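Aspartokinase (Synechocystis, PDB 3L76) probably catalyses the ATP-dependent phosphorylation of L-aspartate to 4-phospho-L-aspartate, leading towards lysine and threonine, and binds both amino acids through its ACT domains. Local coordinates at residues Val278-Gly283 with Ser305-Asn310; Val522-Ile527 with Asn557-Ala562; Ala332-Leu337 with Ala347-Glu352; Asp313-Val318 with Ile477-Cys482; Ala494-Glu499 with Ser569-Gln574. All blocks are in the same frame, centred on the assembly; numbering follows the deposited sequence.

Contact 1: residues Val278-Gly283 with Ser305-Asn310. With THR (threonine), chain C; SO4 (sulfate ion), chain G.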
# COMPACT_ATOMS: atom_id res chain seq x y z
N VAL A 278 -48.56 33.61 21.58
CA VAL A 278 -49.68 32.88 21.04
C VAL A 278 -49.78 31.57 21.84
O VAL A 278 -48.81 31.18 22.49
CB VAL A 278 -49.46 32.65 19.51
CG1 VAL A 278 -48.74 31.34 19.26
CG2 VAL A 278 -50.75 32.70 18.75
N PRO A 279 -50.94 30.90 21.83
CA PRO A 279 -51.06 29.66 22.60
C PRO A 279 -50.19 28.53 22.06
O PRO A 279 -50.10 28.33 20.84
CB PRO A 279 -52.55 29.29 22.46
CG PRO A 279 -53.24 30.56 22.09
CD PRO A 279 -52.24 31.34 21.27
N ASP A 280 -49.54 27.78 22.95
CA ASP A 280 -48.69 26.67 22.53
C ASP A 280 -49.44 25.36 22.43
O ASP A 280 -49.31 24.50 23.30
CB ASP A 280 -47.49 26.51 23.48
CG ASP A 280 -46.56 25.38 23.05
OD1 ASP A 280 -46.57 24.99 21.86
OD2 ASP A 280 -45.82 24.87 23.91
N ARG A 281 -50.22 25.21 21.37
CA ARG A 281 -50.99 24.01 21.15
C ARG A 281 -51.08 23.72 19.65
O ARG A 281 -50.89 24.62 18.85
CB ARG A 281 -52.40 24.18 21.72
CG ARG A 281 -53.16 25.35 21.12
CD ARG A 281 -54.64 25.34 21.52
NE ARG A 281 -55.34 26.48 20.93
CZ ARG A 281 -55.82 27.52 21.61
NH1 ARG A 281 -55.70 27.57 22.93
NH2 ARG A 281 -56.42 28.50 20.96
N PRO A 282 -51.39 22.47 19.28
CA PRO A 282 -51.56 22.14 17.87
C PRO A 282 -52.58 23.05 17.17
O PRO A 282 -53.61 23.39 17.75
CB PRO A 282 -52.07 20.70 17.91
CG PRO A 282 -51.55 20.16 19.18
CD PRO A 282 -51.59 21.30 20.15
N GLY A 283 -52.28 23.43 15.94
CA GLY A 283 -53.21 24.19 15.13
C GLY A 283 -52.88 25.66 14.96
O GLY A 283 -53.31 26.29 14.00
N SER A 305 -38.54 29.48 18.37
CA SER A 305 -37.68 28.87 19.38
C SER A 305 -38.51 28.16 20.45
O SER A 305 -39.67 27.81 20.22
CB SER A 305 -36.73 29.91 19.99
OG SER A 305 -35.88 29.34 20.98
N ILE A 306 -37.91 27.94 21.61
CA ILE A 306 -38.55 27.20 22.68
C ILE A 306 -39.73 27.97 23.31
O ILE A 306 -39.73 29.20 23.35
CB ILE A 306 -37.52 26.78 23.76
CG1 ILE A 306 -38.14 25.78 24.72
CG2 ILE A 306 -36.98 28.00 24.50
CD1 ILE A 306 -37.20 25.28 25.76
N HIS A 307 -40.72 27.23 23.79
CA HIS A 307 -41.90 27.82 24.44
C HIS A 307 -41.51 28.68 25.64
O HIS A 307 -40.45 28.50 26.24
CB HIS A 307 -42.86 26.73 24.90
CG HIS A 307 -42.32 25.93 26.04
ND1 HIS A 307 -42.63 26.21 27.35
CD2 HIS A 307 -41.45 24.90 26.07
CE1 HIS A 307 -42.00 25.35 28.14
NE2 HIS A 307 -41.27 24.56 27.39
N ASP A 308 -42.37 29.63 25.96
CA ASP A 308 -42.24 30.41 27.17
C ASP A 308 -43.55 30.21 27.95
O ASP A 308 -44.60 30.71 27.54
CB ASP A 308 -41.98 31.88 26.85
CG ASP A 308 -41.93 32.76 28.10
OD1 ASP A 308 -42.25 32.28 29.21
OD2 ASP A 308 -41.56 33.94 27.97
N GLY A 309 -43.47 29.46 29.05
CA GLY A 309 -44.65 29.02 29.78
C GLY A 309 -45.56 28.22 28.87
O GLY A 309 -45.11 27.31 28.17
N ASN A 310 -46.84 28.56 28.85
CA ASN A 310 -47.79 27.81 28.03
C ASN A 310 -48.02 28.44 26.66
O ASN A 310 -49.05 28.22 26.01
CB ASN A 310 -49.10 27.64 28.79
CG ASN A 310 -48.88 27.06 30.17
OD1 ASN A 310 -48.45 25.92 30.29
ND2 ASN A 310 -49.14 27.87 31.22
N THR C . -47.36 24.75 19.06
CA THR C . -48.07 25.54 18.05
C THR C . -48.57 24.68 16.90
O THR C . -48.31 23.46 16.86
CB THR C . -47.22 26.70 17.51
OG1 THR C . -46.04 26.18 16.87
CG2 THR C . -46.79 27.60 18.66
OXT THR C . -49.28 25.18 16.01
S SO4 G . -48.10 32.46 29.33
O1 SO4 G . -46.67 32.46 29.32
O2 SO4 G . -48.79 32.56 28.07
O3 SO4 G . -48.45 31.17 29.89
O4 SO4 G . -48.51 33.63 30.04
O HOH W 1 -46.02 25.36 26.83
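OD1 of D280, the residue that meets both H307 and N310, takes a hydrogen bond from the amino group of the bound threonine (D280 OD1 to threonine N, 2.9 Å) and a weak one from ND2 of N557. With CG anti to the backbone N (chi1 -179°), the carboxylate is placed between the 305-310 loop and the ligand. Its other oxygen, D280 OD2, lies 3.6 Å from H307 CB and accepts from a water at 3.0 Å. The main chain makes the direct tie: D280 N donates to N310 O over 3.1 Å. The H307 ring leads away from D280 and folds back on its own loop, ND1 donating to an in-plane lone pair of G309 O at 2.8 Å. Beyond it, N310 N donates to a sulfate. Losing the carboxylate to an alanine here would probably deprive the ligand's ammonium of its acidic partner and leave it to the neutral oxygens of N557 and I558. D280 follows the end of strand 271-279, and G283 occupies the N-cap position of helix 284-294, while the loop 305-310 joins strands 302-303 and 311-318, the latter paired with strand 271-279 through V278 and N312.

Contact 2: residues Val522-Ile527 with Asn557-Ala562. With THR (threonine), chain C.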
# COMPACT_ATOMS: atom_id res chain seq x y z
N VAL A 522 -31.94 23.97 30.28
CA VAL A 522 -32.92 22.91 30.35
C VAL A 522 -32.79 21.99 29.15
O VAL A 522 -32.80 22.44 28.01
CB VAL A 522 -34.36 23.46 30.48
CG1 VAL A 522 -34.57 24.68 29.58
CG2 VAL A 522 -35.38 22.37 30.16
N VAL A 523 -32.65 20.70 29.41
CA VAL A 523 -32.58 19.73 28.32
C VAL A 523 -33.84 18.88 28.22
O VAL A 523 -34.45 18.55 29.23
CB VAL A 523 -31.30 18.86 28.40
CG1 VAL A 523 -30.54 19.16 29.66
CG2 VAL A 523 -31.63 17.40 28.27
N ASN A 524 -34.23 18.58 26.99
CA ASN A 524 -35.37 17.74 26.69
C ASN A 524 -34.96 16.73 25.64
O ASN A 524 -34.76 17.08 24.48
CB ASN A 524 -36.54 18.59 26.20
CG ASN A 524 -37.71 17.75 25.70
OD1 ASN A 524 -37.78 16.55 25.93
ND2 ASN A 524 -38.64 18.39 25.01
N LYS A 525 -34.80 15.48 26.05
CA LYS A 525 -34.30 14.42 25.19
C LYS A 525 -35.37 13.88 24.26
O LYS A 525 -35.05 13.33 23.21
CB LYS A 525 -33.72 13.27 26.01
CG LYS A 525 -32.30 13.48 26.50
CD LYS A 525 -31.70 12.17 26.98
CE LYS A 525 -30.19 12.28 27.10
NZ LYS A 525 -29.57 10.96 27.40
N ALA A 526 -36.63 14.02 24.64
CA ALA A 526 -37.72 13.37 23.91
C ALA A 526 -38.27 14.22 22.78
O ALA A 526 -39.43 14.61 22.79
CB ALA A 526 -38.83 12.97 24.86
N ILE A 527 -37.43 14.48 21.79
CA ILE A 527 -37.82 15.25 20.61
C ILE A 527 -37.45 14.52 19.33
O ILE A 527 -36.50 13.74 19.28
CB ILE A 527 -37.13 16.62 20.58
CG1 ILE A 527 -35.62 16.43 20.45
CG2 ILE A 527 -37.51 17.44 21.82
CD1 ILE A 527 -34.89 17.59 19.81
N ASN A 557 -48.15 18.59 18.18
CA ASN A 557 -47.74 19.92 18.55
C ASN A 557 -46.36 20.26 18.00
O ASN A 557 -45.46 19.42 18.00
CB ASN A 557 -47.76 20.09 20.07
CG ASN A 557 -47.47 21.52 20.49
OD1 ASN A 557 -48.12 22.46 20.04
ND2 ASN A 557 -46.47 21.69 21.36
N ILE A 558 -46.21 21.49 17.54
CA ILE A 558 -44.93 21.92 16.98
C ILE A 558 -44.15 22.70 18.02
O ILE A 558 -44.54 23.81 18.40
CB ILE A 558 -45.13 22.76 15.72
CG1 ILE A 558 -45.95 21.98 14.68
CG2 ILE A 558 -43.78 23.19 15.15
CD1 ILE A 558 -46.34 22.80 13.48
N GLU A 559 -43.04 22.13 18.49
CA GLU A 559 -42.27 22.73 19.57
C GLU A 559 -41.36 23.85 19.07
O GLU A 559 -41.25 24.90 19.70
CB GLU A 559 -41.45 21.67 20.31
CG GLU A 559 -42.25 20.47 20.82
CD GLU A 559 -41.48 19.63 21.82
OE1 GLU A 559 -40.58 20.18 22.49
OE2 GLU A 559 -41.78 18.42 21.96
N MET A 560 -40.69 23.61 17.96
CA MET A 560 -39.81 24.60 17.38
C MET A 560 -39.89 24.53 15.87
O MET A 560 -40.20 23.49 15.31
CB MET A 560 -38.37 24.38 17.85
CG MET A 560 -38.19 24.41 19.37
SD MET A 560 -36.50 24.77 19.92
CE MET A 560 -35.63 23.33 19.32
N ILE A 561 -39.61 25.65 15.20
CA ILE A 561 -39.54 25.68 13.75
C ILE A 561 -38.27 26.41 13.34
O ILE A 561 -37.90 27.41 13.96
CB ILE A 561 -40.73 26.42 13.12
CG1 ILE A 561 -42.05 25.86 13.61
CG2 ILE A 561 -40.65 26.38 11.61
CD1 ILE A 561 -43.22 26.78 13.35
N ALA A 562 -37.61 25.89 12.30
CA ALA A 562 -36.42 26.53 11.73
C ALA A 562 -36.34 26.32 10.22
O ALA A 562 -36.78 25.31 9.68
CB ALA A 562 -35.14 26.04 12.40
N THR C . -47.36 24.75 19.06
CA THR C . -48.07 25.54 18.05
C THR C . -48.57 24.68 16.90
O THR C . -48.31 23.46 16.86
CB THR C . -47.22 26.70 17.51
OG1 THR C . -46.04 26.18 16.87
CG2 THR C . -46.79 27.60 18.66
OXT THR C . -49.28 25.18 16.01
O HOH W 2 -41.13 16.30 24.58
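At the classic beta bulge formed where E559 and M560 both face V571, beside a threonine pocket of the ACT region, the side chain of E559 reaches over to N524 and I527 of strand 520-533. E559 leaves the bulge with CG beside the backbone N (chi1 -54°), and this torsion together with the extended chain beyond carries the carboxylate across to the amide of N524, which comes from the opposite direction. The two flat groups are nearly coplanar, 13° apart, yet E559 OE1 and N524 ND2 stay 3.6 Å apart, too far for a direct bond. A water joins them instead: it accepts from N524 ND2, donates to A526 O at 3.0 Å, and gives a weak bond to E559 OE2. The amide of N524 is steadied from its other end by an Asx turn, A526 N donating to N524 OD1 over 3.1 Å from above the carbonyl plane. I527 CG2 lies beside the same carboxylate, 4.2 Å from E559 OE1.

The residues just before the bulge serve the ligand. I558 grips the threonine by its main chain, N donating to the carboxylate and O accepting from the amino group, and Q304 NE2 bonds to both I558 O and E559 O. Thus the bulge that presents E559 to strand 520-533 adjoins the loop that binds the ligand, where the threonine amino N also donates to N557 OD1 at 2.6 Å.

Contact 3: residues Ala332-Leu337 with Ala347-Glu352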
# COMPACT_ATOMS: atom_id res chain seq x y z
N ALA A 332 -55.15 40.45 11.64
CA ALA A 332 -56.55 40.05 11.55
C ALA A 332 -56.80 38.61 11.99
O ALA A 332 -57.86 38.30 12.53
CB ALA A 332 -57.06 40.29 10.13
N ILE A 333 -55.84 37.73 11.76
CA ILE A 333 -55.94 36.36 12.24
C ILE A 333 -55.79 36.30 13.77
O ILE A 333 -56.47 35.53 14.45
CB ILE A 333 -54.85 35.48 11.64
CG1 ILE A 333 -54.75 35.70 10.13
CG2 ILE A 333 -55.11 34.02 11.96
CD1 ILE A 333 -53.51 35.10 9.52
N ALA A 334 -54.89 37.12 14.29
CA ALA A 334 -54.52 37.09 15.71
C ALA A 334 -55.68 36.94 16.71
O ALA A 334 -55.65 36.04 17.55
CB ALA A 334 -53.64 38.31 16.07
N PRO A 335 -56.69 37.82 16.65
CA PRO A 335 -57.78 37.72 17.63
C PRO A 335 -58.39 36.32 17.71
O PRO A 335 -58.81 35.88 18.78
CB PRO A 335 -58.80 38.74 17.13
CG PRO A 335 -57.98 39.75 16.41
CD PRO A 335 -56.87 38.97 15.74
N ALA A 336 -58.42 35.61 16.59
CA ALA A 336 -58.94 34.24 16.56
C ALA A 336 -58.09 33.25 17.35
O ALA A 336 -58.52 32.13 17.59
CB ALA A 336 -59.09 33.76 15.12
N LEU A 337 -56.88 33.64 17.75
CA LEU A 337 -56.01 32.76 18.54
C LEU A 337 -56.11 33.06 20.05
O LEU A 337 -55.35 32.52 20.84
CB LEU A 337 -54.55 32.89 18.10
CG LEU A 337 -53.91 32.06 16.98
CD1 LEU A 337 -54.91 31.33 16.11
CD2 LEU A 337 -52.98 32.93 16.13
N ALA A 347 -51.36 37.00 21.73
CA ALA A 347 -51.25 37.12 20.28
C ALA A 347 -51.17 38.58 19.80
O ALA A 347 -52.10 39.09 19.19
CB ALA A 347 -52.41 36.41 19.63
N GLU A 348 -50.06 39.24 20.09
CA GLU A 348 -49.83 40.64 19.75
C GLU A 348 -48.83 40.68 18.60
O GLU A 348 -47.91 39.86 18.54
CB GLU A 348 -49.30 41.39 20.98
CG GLU A 348 -48.48 42.64 20.71
CD GLU A 348 -47.62 43.04 21.90
OE1 GLU A 348 -46.99 44.12 21.84
OE2 GLU A 348 -47.57 42.26 22.89
N ILE A 349 -49.00 41.62 17.68
CA ILE A 349 -48.18 41.66 16.48
C ILE A 349 -47.12 42.77 16.55
O ILE A 349 -47.41 43.89 16.98
CB ILE A 349 -49.05 41.80 15.22
CG1 ILE A 349 -50.03 40.63 15.13
CG2 ILE A 349 -48.20 41.88 13.96
CD1 ILE A 349 -51.22 40.76 16.08
N ILE A 350 -45.89 42.44 16.13
CA ILE A 350 -44.83 43.44 15.99
C ILE A 350 -44.20 43.29 14.62
O ILE A 350 -44.39 42.27 13.94
CB ILE A 350 -43.77 43.37 17.09
CG1 ILE A 350 -42.87 42.14 16.88
CG2 ILE A 350 -44.42 43.42 18.47
CD1 ILE A 350 -42.05 41.74 18.09
N VAL A 351 -43.43 44.29 14.23
CA VAL A 351 -42.99 44.41 12.87
C VAL A 351 -41.63 45.09 12.93
O VAL A 351 -41.41 45.94 13.78
CB VAL A 351 -44.05 45.20 12.06
CG1 VAL A 351 -43.74 46.69 12.07
CG2 VAL A 351 -44.18 44.68 10.69
N GLU A 352 -40.69 44.69 12.07
CA GLU A 352 -39.35 45.26 12.11
C GLU A 352 -38.80 45.42 10.69
O GLU A 352 -38.58 44.43 9.99
CB GLU A 352 -38.43 44.40 12.97
CG GLU A 352 -37.08 45.02 13.29
CD GLU A 352 -36.13 44.03 13.92
OE1 GLU A 352 -36.49 42.84 14.06
OE2 GLU A 352 -35.01 44.45 14.26
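A334, near the end of helix 323-333, and A347, just before strand 348-361, bury the most surface here and point toward each other. Their backbones approach closely, A334 CA to A347 CA 5.6 Å, as two side chains that end at CB allow. A334 CB lies 4.2 Å from A347 CB and 3.6 Å from A347 O, while A347 CB in turn lies 3.9 Å from A334 O, so each methyl is set against the other's carbonyl as well as against its methyl.

I349, two residues further along the chain, adds the third part. In the conformer described its CD1 comes near A334 CB; because this side chain was deposited in two conformers, the exact closeness of that pair is doubtful. L337 closes the other end, its CB 4.4 Å from A347 CB, and it also touches V278 and V284.

A347 and E348 both face L276 in a G1 beta bulge, and A347 takes the positive phi (45°) of that motif. Its carbonyl oxygen is not left to the methyls alone, since NH2 of R338 bonds to it.

The surface between the two segments is therefore made of methyl groups and main-chain carbonyl oxygens. Such a contact depends on the fit of small apolar groups rather than on directed polar bonds, and the bond from R338 to A347 O comes from outside the pair of segments.

Contact 4: residues Asp313-Val318 with Ile477-Cys482. With THR (threonine), chain D.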
# COMPACT_ATOMS: atom_id res chain seq x y z
N ASP A 313 -43.75 32.37 20.63
CA ASP A 313 -43.80 33.38 19.57
C ASP A 313 -43.63 32.70 18.20
O ASP A 313 -43.08 31.60 18.09
CB ASP A 313 -42.74 34.44 19.77
CG ASP A 313 -42.73 35.03 21.16
OD1 ASP A 313 -43.82 35.24 21.76
OD2 ASP A 313 -41.62 35.30 21.66
N ILE A 314 -44.12 33.34 17.16
CA ILE A 314 -43.85 32.90 15.80
C ILE A 314 -43.35 34.08 14.96
O ILE A 314 -44.00 35.12 14.88
CB ILE A 314 -45.07 32.28 15.15
CG1 ILE A 314 -45.55 31.08 15.98
CG2 ILE A 314 -44.73 31.86 13.73
CD1 ILE A 314 -46.76 30.37 15.41
N ALA A 315 -42.17 33.93 14.36
CA ALA A 315 -41.59 35.00 13.57
C ALA A 315 -41.39 34.53 12.16
O ALA A 315 -41.10 33.37 11.92
CB ALA A 315 -40.29 35.49 14.17
N PHE A 316 -41.59 35.44 11.21
CA PHE A 316 -41.31 35.15 9.81
C PHE A 316 -40.84 36.40 9.10
O PHE A 316 -40.98 37.51 9.62
CB PHE A 316 -42.51 34.51 9.11
CG PHE A 316 -43.74 35.37 9.09
CD1 PHE A 316 -43.98 36.23 8.04
CD2 PHE A 316 -44.67 35.29 10.10
CE1 PHE A 316 -45.12 37.01 8.01
CE2 PHE A 316 -45.82 36.08 10.08
CZ PHE A 316 -46.03 36.94 9.03
N THR A 317 -40.20 36.24 7.95
CA THR A 317 -39.82 37.39 7.16
C THR A 317 -40.45 37.36 5.80
O THR A 317 -40.88 36.32 5.31
CB THR A 317 -38.29 37.55 6.99
OG1 THR A 317 -37.77 36.48 6.17
CG2 THR A 317 -37.60 37.59 8.35
N VAL A 318 -40.43 38.51 5.18
CA VAL A 318 -41.17 38.75 3.99
C VAL A 318 -40.37 39.84 3.26
O VAL A 318 -39.54 40.53 3.88
CB VAL A 318 -42.58 39.19 4.47
CG1 VAL A 318 -42.97 40.60 4.06
CG2 VAL A 318 -43.64 38.07 4.37
N ILE A 477 -31.68 27.78 17.16
CA ILE A 477 -32.83 28.64 16.93
C ILE A 477 -32.90 29.74 17.97
O ILE A 477 -32.83 29.51 19.17
CB ILE A 477 -34.12 27.86 16.97
CG1 ILE A 477 -33.98 26.56 16.16
CG2 ILE A 477 -35.24 28.71 16.44
CD1 ILE A 477 -35.25 25.70 16.15
N GLN A 478 -33.03 30.96 17.49
CA GLN A 478 -33.11 32.11 18.36
C GLN A 478 -34.09 33.10 17.76
O GLN A 478 -33.99 33.44 16.57
CB GLN A 478 -31.72 32.74 18.56
CG GLN A 478 -31.73 34.03 19.36
CD GLN A 478 -30.37 34.68 19.41
OE1 GLN A 478 -29.40 34.07 19.88
NE2 GLN A 478 -30.28 35.92 18.95
N SER A 479 -35.06 33.54 18.55
CA SER A 479 -36.13 34.38 18.02
C SER A 479 -36.26 35.72 18.76
O SER A 479 -35.36 36.56 18.69
CB SER A 479 -37.45 33.62 18.01
OG SER A 479 -38.41 34.31 17.23
N GLN A 480 -37.35 35.91 19.48
CA GLN A 480 -37.62 37.23 20.06
C GLN A 480 -36.87 37.51 21.36
O GLN A 480 -36.30 36.61 21.99
CB GLN A 480 -39.13 37.42 20.26
CG GLN A 480 -39.93 37.27 18.94
CD GLN A 480 -39.29 38.07 17.82
OE1 GLN A 480 -39.38 39.29 17.78
NE2 GLN A 480 -38.62 37.37 16.91
N ARG A 481 -36.87 38.77 21.77
CA ARG A 481 -36.50 39.11 23.14
C ARG A 481 -37.50 38.52 24.13
O ARG A 481 -38.71 38.47 23.87
CB ARG A 481 -36.40 40.61 23.32
CG ARG A 481 -35.21 41.19 22.59
CD ARG A 481 -35.05 42.67 22.82
NE ARG A 481 -33.67 43.09 22.60
CZ ARG A 481 -33.23 44.34 22.76
NH1 ARG A 481 -34.07 45.30 23.14
NH2 ARG A 481 -31.96 44.63 22.53
N CYS A 482 -36.98 38.03 25.25
CA CYS A 482 -37.80 37.49 26.34
C CYS A 482 -38.72 38.57 26.93
O CYS A 482 -38.30 39.71 27.15
CB CYS A 482 -36.90 36.99 27.47
SG CYS A 482 -35.68 35.82 26.99
N THR D . -27.52 38.85 20.79
CA THR D . -26.61 37.83 21.30
C THR D . -25.33 37.82 20.47
O THR D . -25.26 38.49 19.42
CB THR D . -27.22 36.42 21.27
OG1 THR D . -27.55 36.08 19.91
CG2 THR D . -28.48 36.36 22.16
OXT THR D . -24.37 37.14 20.85
O HOH W 3 -40.25 35.80 24.06
O HOH W 4 -39.32 34.01 20.72
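The carboxylate of D313 and the amide of Q480 stand nearly perpendicular, their planes 80° apart, and meet through the aliphatic part of Q480: D313 OD2 lies 3.6 Å from Q480 CB. The amide bends back on its own segment. With CG beside the backbone N and a further turn at chi2, Q480 NE2 donates to S479 OG at 3.1 Å, with the hydroxyl in the amide plane and the bond almost straight (177°). A315 CB packs against this pair, 3.7 Å from Q480 NE2 and slightly farther from S479 OG. OE1 of Q480 is bonded elsewhere, to NZ of K272.

Two waters complete the link between the segments. Both donate to D313 OD2, at 2.8 Å each; one goes on to R481 O and the other accepts from Q480 N. The remaining oxygen, D313 OD1, accepts from R277 N on the neighbouring strand 271-279.

Q478, on strand 475-479, turns to a second bound threonine. Its extended amide embraces the ligand's hydroxyl, Q478 OE1 accepting from threonine OG1 at 2.7 Å and NE2 donating to it at 2.9 Å, while NE2 also bonds to E387 O. A leucine in its place is likely to leave the threonine hydroxyl and E387 O without these amide partners.

The contact joins two different ACT domains, around 272-341 and 446-516, while Q478 faces a pocket shared by those around 358-416 and 446-516, an inter-ACT site of the kind in which aspartokinases bind their effectors.

Contact 5: residues Ala494-Glu499 with Ser569-Gln574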
# COMPACT_ATOMS: atom_id res chain seq x y z
N ALA A 494 -32.17 28.09 21.82
CA ALA A 494 -32.32 26.64 21.79
C ALA A 494 -31.39 26.03 20.72
O ALA A 494 -31.15 26.62 19.67
CB ALA A 494 -33.77 26.27 21.51
N PHE A 495 -30.88 24.83 20.99
CA PHE A 495 -30.04 24.15 20.03
C PHE A 495 -30.15 22.65 20.23
O PHE A 495 -30.65 22.21 21.26
CB PHE A 495 -28.58 24.60 20.13
CG PHE A 495 -27.90 24.20 21.41
CD1 PHE A 495 -28.00 25.00 22.54
CD2 PHE A 495 -27.15 23.04 21.48
CE1 PHE A 495 -27.37 24.63 23.74
CE2 PHE A 495 -26.52 22.67 22.67
CZ PHE A 495 -26.63 23.47 23.80
N MET A 496 -29.70 21.88 19.26
CA MET A 496 -29.80 20.43 19.36
C MET A 496 -28.46 19.75 19.17
O MET A 496 -27.64 20.18 18.36
CB MET A 496 -30.83 19.87 18.38
CG MET A 496 -32.26 20.21 18.76
SD MET A 496 -33.38 19.95 17.39
CE MET A 496 -33.65 21.62 16.83
N VAL A 497 -28.24 18.70 19.95
CA VAL A 497 -27.05 17.87 19.85
C VAL A 497 -27.45 16.41 20.00
O VAL A 497 -28.56 16.10 20.44
CB VAL A 497 -26.01 18.21 20.93
CG1 VAL A 497 -25.43 19.61 20.69
CG2 VAL A 497 -26.59 18.07 22.32
N ALA A 498 -26.54 15.53 19.61
CA ALA A 498 -26.72 14.10 19.81
C ALA A 498 -26.93 13.82 21.30
O ALA A 498 -26.21 14.37 22.13
CB ALA A 498 -25.50 13.35 19.28
N GLU A 499 -27.92 12.99 21.63
CA GLU A 499 -28.19 12.62 23.02
C GLU A 499 -26.94 12.21 23.80
O GLU A 499 -26.84 12.44 25.00
CB GLU A 499 -29.24 11.51 23.09
CG GLU A 499 -30.56 11.87 22.46
CD GLU A 499 -31.67 10.89 22.82
OE1 GLU A 499 -31.40 9.92 23.55
OE2 GLU A 499 -32.82 11.10 22.37
N SER A 569 -37.79 22.66 8.97
CA SER A 569 -37.73 21.67 10.05
C SER A 569 -38.70 22.03 11.20
O SER A 569 -38.76 23.18 11.66
CB SER A 569 -36.31 21.58 10.61
OG SER A 569 -35.41 21.06 9.67
N CYS A 570 -39.43 21.04 11.68
CA CYS A 570 -40.24 21.19 12.90
C CYS A 570 -39.73 20.25 13.96
O CYS A 570 -39.57 19.05 13.70
CB CYS A 570 -41.71 20.86 12.64
SG CYS A 570 -42.55 22.05 11.63
N VAL A 571 -39.47 20.78 15.15
CA VAL A 571 -39.19 19.93 16.29
C VAL A 571 -40.51 19.50 16.91
O VAL A 571 -41.47 20.27 16.97
CB VAL A 571 -38.31 20.60 17.35
CG1 VAL A 571 -38.08 19.65 18.52
CG2 VAL A 571 -37.01 20.98 16.75
N VAL A 572 -40.54 18.27 17.38
CA VAL A 572 -41.80 17.60 17.64
C VAL A 572 -41.55 16.56 18.73
O VAL A 572 -40.40 16.20 19.01
CB VAL A 572 -42.28 16.95 16.31
CG1 VAL A 572 -42.24 15.43 16.37
CG2 VAL A 572 -43.62 17.48 15.91
N PRO A 573 -42.61 16.11 19.39
CA PRO A 573 -42.40 15.13 20.46
C PRO A 573 -41.87 13.80 19.90
O PRO A 573 -42.38 13.32 18.90
CB PRO A 573 -43.80 14.95 21.06
CG PRO A 573 -44.52 16.21 20.70
CD PRO A 573 -44.00 16.61 19.36
N GLN A 574 -40.86 13.23 20.55
CA GLN A 574 -40.22 12.02 20.06
C GLN A 574 -41.19 10.87 19.76
O GLN A 574 -41.04 10.18 18.76
CB GLN A 574 -39.12 11.54 21.02
CG GLN A 574 -38.55 10.17 20.66
CD GLN A 574 -37.11 10.01 21.07
OE1 GLN A 574 -36.22 10.04 20.24
NE2 GLN A 574 -36.87 9.81 22.36
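M496 CE touches V571 CG2 at 3.4 Å. The sulfur lies a little behind, M496 SD to V571 CG2 being 3.8 Å. The thioether bends at its last torsion (chi3 -102°), which lays the terminal methyl alongside the valine, and the two side chains run past each other in opposite directions. On V571, CG2 stands beside the backbone N and is the branch that makes the contact. Farther along, E499 and Q574 both lie at the partly exposed end.

Around the central pair lies a second apolar shell: I527 from strand 520-533 and M560 from strand 560-563 each touch both M496 and V571. The main chain holds M496 in place through bonds to D474 and M475. The short parts 496-499 and 571-574, from the ACT domains around 446-516 and 530-588, run nearly parallel, 17° apart, yet with M496 CA and V571 CA 9.9 Å apart they meet through side chains and not as paired neighbours in a sheet.

With a methionine and a valine buried between them, the two domains are joined at this point by hydrophobic packing, with no directed bond between M496 and V571.

In the fold
Contacts 3 and 4 are buried, contacts 2 and 5 partly so, and contact 1 lies at the surface. Polar chemistry does not simply follow exposure: like contacts 1 and 2, buried contact 4 uses water, whereas contacts 3 and 5 rest mainly on apolar side chains. Contacts 1 and 2 share one threonine; contact 4 holds Q478 of another threonine pocket. Contacts 2 and 5 lie closest, centres about 5 Å apart, and share strand neighbours, 567-573 pairing with both 520-533 and 560-563. Strand 271-279 of contact 1 adjoins both strand 311-318 of contact 4 and strand 348-361 of contact 3, while contact 3 stays about 16 Å, nearest atoms, from contact 5.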